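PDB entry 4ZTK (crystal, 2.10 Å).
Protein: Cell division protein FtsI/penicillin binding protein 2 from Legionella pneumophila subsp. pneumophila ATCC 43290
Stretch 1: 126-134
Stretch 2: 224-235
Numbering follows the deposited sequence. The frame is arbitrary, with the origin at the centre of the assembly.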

ATOM      1  N   SER A 126     -13.247 -12.128 -12.275  1.00 65.05           N
ATOM      2  CA  SER A 126     -11.851 -12.395 -12.610  1.00 53.45           C
ATOM      3  C   SER A 126     -10.903 -11.934 -11.506  1.00 43.90           C
ATOM      4  O   SER A 126     -11.319 -11.306 -10.531  1.00 34.90           O
ATOM      5  CB  SER A 126     -11.478 -11.703 -13.922  1.00 49.33           C
ATOM      6  OG  SER A 126     -11.560 -10.291 -13.788  1.00 47.83           O
ATOM      7  N   LEU A 127      -9.623 -12.245 -11.668  1.00 37.01           N
ATOM      8  CA  LEU A 127      -8.632 -11.836 -10.687  1.00 40.19           C
ATOM      9  C   LEU A 127      -8.562 -10.314 -10.641  1.00 43.67           C
ATOM     10  O   LEU A 127      -8.416  -9.724  -9.569  1.00 35.63           O
ATOM     11  CB  LEU A 127      -7.264 -12.445 -11.004  1.00 38.95           C
ATOM     12  CG  LEU A 127      -6.120 -12.090 -10.050  1.00 44.79           C
ATOM     13  CD1 LEU A 127      -6.492 -12.362  -8.599  1.00 37.37           C
ATOM     14  CD2 LEU A 127      -4.867 -12.858 -10.430  1.00 46.01           C
ATOM     15  N   ALA A 128      -8.694  -9.683 -11.805  1.00 40.43           N
ATOM     16  CA  ALA A 128      -8.686  -8.227 -11.895  1.00 40.53           C
ATOM     17  C   ALA A 128      -9.838  -7.626 -11.098  1.00 34.82           C
ATOM     18  O   ALA A 128      -9.678  -6.608 -10.431  1.00 38.30           O
ATOM     19  CB  ALA A 128      -8.762  -7.787 -13.348  1.00 43.60           C
ATOM     20  N   ASP A 129     -10.999  -8.267 -11.176  1.00 34.53           N
ATOM     21  CA  ASP A 129     -12.180  -7.815 -10.449  1.00 38.22           C
ATOM     22  C   ASP A 129     -11.965  -7.961  -8.948  1.00 39.27           C
ATOM     23  O   ASP A 129     -12.386  -7.108  -8.163  1.00 36.70           O
ATOM     24  CB  ASP A 129     -13.414  -8.623 -10.870  1.00 42.52           C
ATOM     25  CG  ASP A 129     -13.855  -8.325 -12.289  1.00 60.11           C
ATOM     26  OD1 ASP A 129     -13.620  -7.191 -12.759  1.00 69.17           O
ATOM     27  OD2 ASP A 129     -14.443  -9.223 -12.932  1.00 65.08           O
ATOM     28  N   ALA A 130     -11.314  -9.054  -8.561  1.00 39.93           N
ATOM     29  CA  ALA A 130     -11.063  -9.346  -7.155  1.00 33.82           C
ATOM     30  C   ALA A 130     -10.090  -8.346  -6.539  1.00 31.53           C
ATOM     31  O   ALA A 130     -10.230  -7.979  -5.377  1.00 37.09           O
ATOM     32  CB  ALA A 130     -10.554 -10.779  -6.985  1.00 31.68           C
ATOM     33  N   ILE A 131      -9.104  -7.905  -7.315  1.00 30.79           N
ATOM     34  CA  ILE A 131      -8.202  -6.845  -6.860  1.00 28.59           C
ATOM     35  C   ILE A 131      -8.946  -5.508  -6.752  1.00 29.78           C
ATOM     36  O   ILE A 131      -8.837  -4.805  -5.748  1.00 29.89           O
ATOM     37  CB  ILE A 131      -6.986  -6.679  -7.796  1.00 31.23           C
ATOM     38  CG1 ILE A 131      -6.049  -7.890  -7.703  1.00 31.43           C
ATOM     39  CG2 ILE A 131      -6.219  -5.402  -7.465  1.00 26.71           C
ATOM     40  CD1 ILE A 131      -5.333  -8.028  -6.364  1.00 24.73           C
ATOM     41  N   ALA A 132      -9.706  -5.175  -7.792  1.00 28.44           N
ATOM     42  CA  ALA A 132     -10.445  -3.908  -7.857  1.00 36.05           C
ATOM     43  C   ALA A 132     -11.444  -3.748  -6.713  1.00 33.29           C
ATOM     44  O   ALA A 132     -11.515  -2.698  -6.080  1.00 33.27           O
ATOM     45  CB  ALA A 132     -11.164  -3.777  -9.213  1.00 31.33           C
ATOM     46  N   LYS A 133     -12.217  -4.795  -6.453  1.00 36.12           N
ATOM     47  CA  LYS A 133     -13.219  -4.750  -5.398  1.00 26.40           C
ATOM     48  C   LYS A 133     -12.654  -5.235  -4.069  1.00 30.71           C
ATOM     49  O   LYS A 133     -13.323  -5.159  -3.043  1.00 34.12           O
ATOM     50  CB  LYS A 133     -14.448  -5.561  -5.802  1.00 32.35           C
ATOM     51  CG  LYS A 133     -15.309  -4.862  -6.843  1.00 40.73           C
ATOM     52  CD  LYS A 133     -15.784  -5.822  -7.919  1.00 57.60           C
ATOM     53  CE  LYS A 133     -16.797  -6.820  -7.381  1.00 70.84           C
ATOM     54  NZ  LYS A 133     -18.099  -6.182  -7.037  1.00 78.17           N
ATOM     55  N   SER A 134     -11.414  -5.717  -4.102  1.00 26.58           N
ATOM     56  CA  SER A 134     -10.725  -6.220  -2.913  1.00 27.92           C
ATOM     57  C   SER A 134     -11.480  -7.385  -2.266  1.00 31.33           C
ATOM     58  O   SER A 134     -11.817  -7.344  -1.083  1.00 34.13           O
ATOM     59  CB  SER A 134     -10.486  -5.093  -1.906  1.00 35.98           C
ATOM     60  OG  SER A 134      -9.415  -5.409  -1.041  1.00 38.71           O
ATOM     61  N   HIS A 224      -2.097  -2.900 -14.833  1.00 32.50           N
ATOM     62  CA  HIS A 224      -3.452  -2.765 -15.362  1.00 34.75           C
ATOM     63  C   HIS A 224      -4.487  -2.990 -14.258  1.00 35.62           C
ATOM     64  O   HIS A 224      -5.480  -2.266 -14.159  1.00 35.16           O
ATOM     65  CB  HIS A 224      -3.679  -3.752 -16.507  1.00 38.58           C
ATOM     66  CG  HIS A 224      -5.045  -3.673 -17.116  1.00 52.37           C
ATOM     67  ND1 HIS A 224      -5.428  -2.647 -17.953  1.00 61.75           N
ATOM     68  CD2 HIS A 224      -6.116  -4.497 -17.013  1.00 56.57           C
ATOM     69  CE1 HIS A 224      -6.677  -2.842 -18.340  1.00 65.62           C
ATOM     70  NE2 HIS A 224      -7.117  -3.956 -17.783  1.00 65.36           N
HETATM   71  N   MSE A 225      -4.242  -3.992 -13.422  1.00 27.43           N
HETATM   72  CA  MSE A 225      -5.137  -4.297 -12.312  1.00 26.49           C
HETATM   73  C   MSE A 225      -5.179  -3.173 -11.287  1.00 29.86           C
HETATM   74  O   MSE A 225      -6.237  -2.869 -10.735  1.00 30.29           O
HETATM   75  CB  MSE A 225      -4.728  -5.607 -11.633  1.00 27.73           C
HETATM   76  CG  MSE A 225      -5.021  -6.850 -12.464  1.00 39.92           C
HETATM   77 SE   MSE A 225      -4.658  -8.506 -11.490  0.65 45.21          SE
HETATM   78  CE  MSE A 225      -5.233  -9.779 -12.853  1.00 51.95           C
ATOM     79  N   LEU A 226      -4.030  -2.558 -11.033  1.00 27.65           N
ATOM     80  CA  LEU A 226      -3.967  -1.445 -10.090  1.00 27.97           C
ATOM     81  C   LEU A 226      -4.609  -0.164 -10.636  1.00 27.69           C
ATOM     82  O   LEU A 226      -5.172   0.618  -9.875  1.00 32.90           O
ATOM     83  CB  LEU A 226      -2.527  -1.182  -9.675  1.00 28.39           C
ATOM     84  CG  LEU A 226      -1.964  -2.209  -8.701  1.00 31.15           C
ATOM     85  CD1 LEU A 226      -0.501  -1.916  -8.409  1.00 31.09           C
ATOM     86  CD2 LEU A 226      -2.784  -2.205  -7.420  1.00 31.30           C
ATOM     87  N   GLU A 227      -4.510   0.055 -11.944  1.00 29.98           N
ATOM     88  CA  GLU A 227      -5.200   1.178 -12.581  1.00 36.15           C
ATOM     89  C   GLU A 227      -6.705   0.966 -12.528  1.00 34.74           C
ATOM     90  O   GLU A 227      -7.474   1.897 -12.277  1.00 36.38           O
ATOM     91  CB  GLU A 227      -4.778   1.324 -14.044  1.00 37.09           C
ATOM     92  CG  GLU A 227      -3.425   1.951 -14.256  1.00 39.86           C
ATOM     93  CD  GLU A 227      -3.172   2.295 -15.716  1.00 53.67           C
ATOM     94  OE1 GLU A 227      -2.136   1.857 -16.262  1.00 59.47           O
ATOM     95  OE2 GLU A 227      -4.007   3.007 -16.317  1.00 57.24           O
ATOM     96  N   ASN A 228      -7.116  -0.271 -12.781  1.00 30.68           N
ATOM     97  CA  ASN A 228      -8.521  -0.634 -12.760  1.00 31.34           C
ATOM     98  C   ASN A 228      -9.101  -0.585 -11.355  1.00 34.02           C
ATOM     99  O   ASN A 228     -10.275  -0.258 -11.170  1.00 31.89           O
ATOM    100  CB  ASN A 228      -8.714  -2.025 -13.358  1.00 31.87           C
ATOM    101  CG  ASN A 228     -10.171  -2.388 -13.511  1.00 40.50           C
ATOM    102  OD1 ASN A 228     -10.905  -1.737 -14.253  1.00 43.10           O
ATOM    103  ND2 ASN A 228     -10.598  -3.434 -12.814  1.00 39.31           N
ATOM    104  N   ALA A 229      -8.275  -0.909 -10.363  1.00 27.77           N
ATOM    105  CA  ALA A 229      -8.685  -0.809  -8.961  1.00 23.25           C
ATOM    106  C   ALA A 229      -9.015   0.635  -8.576  1.00 30.80           C
ATOM    107  O   ALA A 229      -9.788   0.878  -7.651  1.00 34.76           O
ATOM    108  CB  ALA A 229      -7.600  -1.361  -8.051  1.00 19.30           C
ATOM    109  N   VAL A 230      -8.418   1.590  -9.281  1.00 31.38           N
ATOM    110  CA  VAL A 230      -8.666   3.001  -9.011  1.00 25.42           C
ATOM    111  C   VAL A 230      -9.843   3.537  -9.832  1.00 29.71           C
ATOM    112  O   VAL A 230     -10.760   4.131  -9.285  1.00 30.69           O
ATOM    113  CB  VAL A 230      -7.412   3.867  -9.254  1.00 27.65           C
ATOM    114  CG1 VAL A 230      -7.775   5.357  -9.216  1.00 27.79           C
ATOM    115  CG2 VAL A 230      -6.332   3.552  -8.210  1.00 19.50           C
ATOM    116  N   THR A 231      -9.827   3.319 -11.140  1.00 29.98           N
ATOM    117  CA  THR A 231     -10.889   3.859 -11.983  1.00 33.96           C
ATOM    118  C   THR A 231     -12.220   3.142 -11.757  1.00 37.96           C
ATOM    119  O   THR A 231     -13.284   3.746 -11.877  1.00 39.59           O
ATOM    120  CB  THR A 231     -10.526   3.800 -13.480  1.00 41.35           C
ATOM    121  OG1 THR A 231     -10.637   2.455 -13.955  1.00 48.13           O
ATOM    122  CG2 THR A 231      -9.113   4.295 -13.703  1.00 36.89           C
ATOM    123  N   ASN A 232     -12.164   1.856 -11.420  1.00 37.62           N
ATOM    124  CA  ASN A 232     -13.382   1.058 -11.302  1.00 40.20           C
ATOM    125  C   ASN A 232     -13.465   0.191 -10.049  1.00 43.21           C
ATOM    126  O   ASN A 232     -14.080  -0.870 -10.069  1.00 50.45           O
ATOM    127  CB  ASN A 232     -13.551   0.178 -12.544  1.00 49.62           C
ATOM    128  CG  ASN A 232     -13.583   0.987 -13.831  1.00 55.18           C
ATOM    129  OD1 ASN A 232     -12.675   0.899 -14.659  1.00 57.30           O
ATOM    130  ND2 ASN A 232     -14.632   1.781 -14.003  1.00 58.68           N
ATOM    131  N   GLY A 233     -12.851   0.639  -8.960  1.00 41.54           N
ATOM    132  CA  GLY A 233     -12.849  -0.140  -7.737  1.00 33.45           C
ATOM    133  C   GLY A 233     -12.866   0.714  -6.488  1.00 33.62           C
ATOM    134  O   GLY A 233     -13.317   1.855  -6.515  1.00 38.29           O
ATOM    135  N   THR A 234     -12.354   0.158  -5.393  1.00 29.50           N
ATOM    136  CA  THR A 234     -12.364   0.825  -4.100  1.00 28.51           C
ATOM    137  C   THR A 234     -11.497   2.082  -4.071  1.00 28.40           C
ATOM    138  O   THR A 234     -11.634   2.902  -3.168  1.00 30.32           O
ATOM    139  CB  THR A 234     -11.859  -0.113  -2.984  1.00 29.79           C
ATOM    140  OG1 THR A 234     -10.567  -0.616  -3.341  1.00 31.65           O
ATOM    141  CG2 THR A 234     -12.827  -1.280  -2.768  1.00 30.62           C
ATOM    142  N   GLY A 235     -10.594   2.222  -5.037  1.00 27.45           N
ATOM    143  CA  GLY A 235      -9.701   3.373  -5.078  1.00 25.67           C
ATOM    144  C   GLY A 235     -10.207   4.529  -5.930  1.00 36.19           C
ATOM    145  O   GLY A 235      -9.425   5.356  -6.400  1.00 35.14           O
TER
HETATM  146  O   HOH W   1      -8.806  -2.419  -4.351  1.00 29.63           O

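The contact joins two helices, 127-133 and 224-231, whose N-to-C directions differ by 49° and whose axes approach to 8.1 Å. Together the stretches bury 498 Å², both sides summed, and most of the evidence for how they fit comes from Met225, Ala132 and Ile131.

Met225, modelled as selenomethionine, has the largest covered area, 98 Å². Its CA-to-CB bond points toward the other helix, and the m, t, t rotamer extends the chain along that helix rather than folding it back. The succession of partners follows from this extension. CG lies 4.0 Å from Ala128 CB, SE lies 4.1 Å from Ile131 CG1, and the terminal CE comes to 3.7 Å from Leu127 CG. These three carbon and selenium pairs are at apolar packing distances, with one flexible side chain filling the space beside three residues of the first helix; Met225 CE also lies 3.6 Å from the backbone N of Ala128.

Ala132, with 84 Å² covered, marks the closest approach of CA atoms across the contact. Its CA is 3.7 Å from Ala229 CA, whereas Ala128 CA and Met225 CA are 5.3 Å apart. The two methyls do not meet head-on: both CA-to-CB bonds point sideways, and Ala132 CB to Ala229 CB is 4.5 Å, longer than the distance between the CA atoms. The small side chains therefore flank the close point instead of separating the backbones. Ile131 adds a further apolar contact, its CG2 lying 4.3 Å from Ala229 CB.

The polar part of the contact centres on the carbonyl of Ala132. Thr234 N donates a hydrogen bond to Ala132 O at 3.1 Å, with an N-H...O angle of 162°, close to linear. This is the only direct hydrogen bond between the stretches. Next to it, Gly233 CA makes a CA-H...O contact with the same oxygen at 3.3 Å, where the angle at H is 127°. The absence of a side chain matters here: an ideal CB on Gly233 would lie 2.3 Å from Ala132 O, a clash. The chain leaves helical phi/psi at Asn232, and the segment that follows brings Gly233 and Thr234 against this carbonyl.

Water 1 supplies a second polar link. It donates to Ile131 O at 2.8 Å and is hydrogen-bonded to Thr234 OG1 at 2.7 Å, so Thr234 is tied to the first helix through its backbone directly and through its side chain by way of solvent. Its methyl also approaches that helix, with Thr234 CG2 3.9 Å from Lys133 O.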